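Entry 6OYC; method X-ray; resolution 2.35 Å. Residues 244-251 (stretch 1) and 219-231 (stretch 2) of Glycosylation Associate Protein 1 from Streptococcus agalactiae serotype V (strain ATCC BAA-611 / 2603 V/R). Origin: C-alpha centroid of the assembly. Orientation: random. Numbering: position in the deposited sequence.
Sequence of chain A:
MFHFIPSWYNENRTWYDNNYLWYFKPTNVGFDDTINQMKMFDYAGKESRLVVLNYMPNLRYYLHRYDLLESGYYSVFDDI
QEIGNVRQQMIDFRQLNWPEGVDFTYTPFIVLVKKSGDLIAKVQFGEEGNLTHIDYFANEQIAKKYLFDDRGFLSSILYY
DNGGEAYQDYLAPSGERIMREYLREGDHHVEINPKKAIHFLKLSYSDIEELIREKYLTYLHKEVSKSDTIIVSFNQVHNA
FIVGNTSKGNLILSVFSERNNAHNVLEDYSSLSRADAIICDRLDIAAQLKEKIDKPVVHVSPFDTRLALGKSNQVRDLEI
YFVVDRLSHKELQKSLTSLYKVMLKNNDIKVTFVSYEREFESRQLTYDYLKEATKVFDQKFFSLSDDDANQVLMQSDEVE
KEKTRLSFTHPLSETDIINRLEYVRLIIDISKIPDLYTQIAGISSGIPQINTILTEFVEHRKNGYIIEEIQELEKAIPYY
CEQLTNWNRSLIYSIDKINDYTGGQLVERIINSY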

# COMPACT_ATOMS: atom_id res chain seq x y z
N GLY A 244 24.96 -7.28 2.82
CA GLY A 244 26.20 -7.91 3.23
C GLY A 244 26.97 -8.52 2.07
O GLY A 244 28.20 -8.53 2.06
N ASN A 245 26.25 -9.02 1.07
CA ASN A 245 26.85 -9.72 -0.06
C ASN A 245 26.99 -8.83 -1.29
O ASN A 245 26.84 -9.32 -2.41
CB ASN A 245 26.01 -10.95 -0.41
CG ASN A 245 25.75 -11.87 0.77
OD1 ASN A 245 24.74 -12.58 0.81
ND2 ASN A 245 26.67 -11.88 1.74
N THR A 246 27.26 -7.53 -1.14
CA THR A 246 27.00 -6.56 -2.20
C THR A 246 28.24 -6.17 -3.01
O THR A 246 28.24 -5.10 -3.65
CB THR A 246 26.36 -5.29 -1.64
OG1 THR A 246 25.87 -4.49 -2.73
CG2 THR A 246 27.38 -4.46 -0.84
N SER A 247 29.29 -6.99 -3.03
CA SER A 247 30.51 -6.53 -3.68
C SER A 247 30.33 -6.32 -5.19
O SER A 247 31.10 -5.56 -5.78
CB SER A 247 31.65 -7.50 -3.40
OG SER A 247 32.34 -7.12 -2.22
N LYS A 248 29.31 -6.92 -5.81
CA LYS A 248 29.24 -6.94 -7.27
C LYS A 248 29.03 -5.55 -7.87
O LYS A 248 29.67 -5.19 -8.86
CB LYS A 248 28.15 -7.90 -7.74
CG LYS A 248 28.30 -8.37 -9.21
CD LYS A 248 27.54 -9.68 -9.46
CE LYS A 248 27.67 -10.19 -10.91
NZ LYS A 248 28.58 -11.37 -11.12
N GLY A 249 28.13 -4.74 -7.30
CA GLY A 249 27.87 -3.46 -7.94
C GLY A 249 27.69 -2.25 -7.04
O GLY A 249 28.22 -2.19 -5.92
N ASN A 250 26.96 -1.26 -7.52
CA ASN A 250 26.59 -0.10 -6.73
C ASN A 250 25.33 -0.36 -5.92
O ASN A 250 24.47 -1.16 -6.30
CB ASN A 250 26.38 1.12 -7.61
CG ASN A 250 27.67 1.59 -8.22
OD1 ASN A 250 28.61 1.91 -7.51
ND2 ASN A 250 27.73 1.58 -9.55
N LEU A 251 25.22 0.36 -4.81
CA LEU A 251 24.17 0.11 -3.84
C LEU A 251 23.58 1.42 -3.37
O LEU A 251 24.33 2.33 -2.98
CB LEU A 251 24.71 -0.70 -2.66
CG LEU A 251 23.74 -0.97 -1.50
CD1 LEU A 251 22.55 -1.80 -1.95
CD2 LEU A 251 24.48 -1.66 -0.37
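Stretch 2 219-231: YLHKEVSKSDTII

Stretch 2 meets stretch 1 as a helix end, a turn and a strand, joined to it by a short parallel β pairing at one end and by the side chain of Lys 248 at the other. The helix runs through Glu 223, and Val 224 is the first residue to leave helical geometry. A type I turn from Ser 225 to Asp 228 follows, closed by Asp 228 N to Ser 225 O at 2.9 Å and braced by Ser 225 N to Asp 228 OD2 at 2.5 Å. The chain then extends from Thr 229 to Ile 231, parallel to Asn 250 and Leu 251. Asn 250 bonds on both sides of Thr 229: its N donates to Asp 228 O (3.1 Å), and its O accepts from Ile 230 N (2.8 Å). Thr 229 and Asn 250 share one face of the sheet, with OG1 of Thr 229 3.3 Å from CB of Asn 250; Ile 230 and Leu 251 occupy the other. At the turn, Gly 249 CA lies 3.9 Å from Asp 228 O, and a β-carbon there would clash with that oxygen. The Lys 248 side chain, trans through chi3, follows the helix end, its CD 3.4 Å from Leu 220 O and its NZ weakly hydrogen-bonded to His 221 O (3.3 Å).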

# COMPACT_ATOMS: atom_id res chain seq x y z
N TYR A 219 20.46 -14.90 -8.60
CA TYR A 219 20.07 -13.74 -9.41
C TYR A 219 21.21 -12.73 -9.45
O TYR A 219 21.53 -12.18 -10.51
CB TYR A 219 18.81 -13.08 -8.84
CG TYR A 219 18.40 -11.82 -9.62
CD1 TYR A 219 17.55 -11.90 -10.72
CD2 TYR A 219 18.88 -10.56 -9.26
CE1 TYR A 219 17.19 -10.76 -11.44
CE2 TYR A 219 18.53 -9.41 -9.99
CZ TYR A 219 17.68 -9.52 -11.07
OH TYR A 219 17.32 -8.41 -11.79
N LEU A 220 21.80 -12.46 -8.29
CA LEU A 220 22.90 -11.52 -8.19
C LEU A 220 24.04 -11.92 -9.10
O LEU A 220 24.54 -11.11 -9.89
CB LEU A 220 23.38 -11.46 -6.74
CG LEU A 220 24.54 -10.53 -6.44
CD1 LEU A 220 24.17 -9.10 -6.78
CD2 LEU A 220 24.87 -10.66 -4.97
N HIS A 221 24.42 -13.20 -9.03
CA HIS A 221 25.49 -13.73 -9.87
C HIS A 221 25.17 -13.60 -11.35
O HIS A 221 25.99 -13.11 -12.14
CB HIS A 221 25.76 -15.19 -9.51
CG HIS A 221 26.88 -15.81 -10.29
ND1 HIS A 221 28.17 -15.33 -10.25
CD2 HIS A 221 26.90 -16.87 -11.13
CE1 HIS A 221 28.93 -16.06 -11.03
NE2 HIS A 221 28.19 -17.01 -11.58
N LYS A 222 23.96 -14.01 -11.76
CA LYS A 222 23.69 -14.08 -13.20
C LYS A 222 23.22 -12.77 -13.80
O LYS A 222 23.45 -12.53 -14.98
CB LYS A 222 22.63 -15.15 -13.49
CG LYS A 222 23.02 -16.57 -13.15
CD LYS A 222 21.96 -17.54 -13.68
CE LYS A 222 22.19 -17.89 -15.15
NZ LYS A 222 21.15 -18.82 -15.68
N GLU A 223 22.51 -11.93 -13.03
CA GLU A 223 21.72 -10.87 -13.65
C GLU A 223 22.19 -9.46 -13.35
O GLU A 223 21.75 -8.53 -14.04
CB GLU A 223 20.25 -11.01 -13.22
CG GLU A 223 19.66 -12.36 -13.59
CD GLU A 223 19.50 -12.50 -15.09
OE1 GLU A 223 19.35 -11.45 -15.76
OE2 GLU A 223 19.51 -13.64 -15.59
N VAL A 224 23.04 -9.27 -12.36
CA VAL A 224 23.51 -7.94 -11.99
C VAL A 224 24.88 -7.76 -12.61
O VAL A 224 25.79 -8.56 -12.38
CB VAL A 224 23.55 -7.78 -10.46
CG1 VAL A 224 24.01 -6.39 -10.08
CG2 VAL A 224 22.18 -8.06 -9.87
N SER A 225 25.03 -6.73 -13.42
CA SER A 225 26.36 -6.48 -13.96
C SER A 225 27.16 -5.62 -12.98
O SER A 225 26.60 -4.94 -12.11
CB SER A 225 26.26 -5.79 -15.32
OG SER A 225 27.36 -4.92 -15.48
N LYS A 226 28.48 -5.66 -13.14
CA LYS A 226 29.36 -4.87 -12.29
C LYS A 226 29.06 -3.38 -12.38
O LYS A 226 29.34 -2.63 -11.44
CB LYS A 226 30.82 -5.15 -12.65
CG LYS A 226 31.11 -6.61 -13.02
CD LYS A 226 30.99 -6.86 -14.52
CE LYS A 226 30.67 -8.31 -14.80
NZ LYS A 226 30.08 -8.45 -16.14
N SER A 227 28.48 -2.93 -13.49
CA SER A 227 28.14 -1.52 -13.65
C SER A 227 26.69 -1.22 -13.30
O SER A 227 26.23 -0.10 -13.53
CB SER A 227 28.43 -1.09 -15.09
OG SER A 227 27.65 -1.82 -15.98
N ASP A 228 25.97 -2.18 -12.75
CA ASP A 228 24.58 -1.97 -12.35
C ASP A 228 24.51 -1.39 -10.95
O ASP A 228 25.50 -1.33 -10.21
CB ASP A 228 23.80 -3.29 -12.41
CG ASP A 228 23.52 -3.73 -13.83
OD1 ASP A 228 23.49 -2.86 -14.73
OD2 ASP A 228 23.32 -4.95 -14.02
N THR A 229 23.30 -0.96 -10.58
CA THR A 229 23.01 -0.45 -9.24
C THR A 229 21.83 -1.22 -8.66
O THR A 229 20.83 -1.45 -9.34
CB THR A 229 22.71 1.05 -9.28
OG1 THR A 229 23.89 1.76 -9.65
CG2 THR A 229 22.18 1.57 -7.91
N ILE A 230 21.97 -1.63 -7.41
CA ILE A 230 20.88 -2.26 -6.68
C ILE A 230 20.31 -1.21 -5.75
O ILE A 230 21.05 -0.59 -4.98
CB ILE A 230 21.36 -3.49 -5.91
CG1 ILE A 230 21.95 -4.52 -6.87
CG2 ILE A 230 20.22 -4.11 -5.14
CD1 ILE A 230 22.47 -5.73 -6.18
N ILE A 231 19.00 -0.98 -5.84
CA ILE A 231 18.31 -0.07 -4.95
C ILE A 231 17.48 -0.92 -4.00
O ILE A 231 16.58 -1.64 -4.44
CB ILE A 231 17.46 0.95 -5.72
CG1 ILE A 231 18.38 1.78 -6.64
CG2 ILE A 231 16.72 1.84 -4.74
CD1 ILE A 231 17.72 2.50 -7.79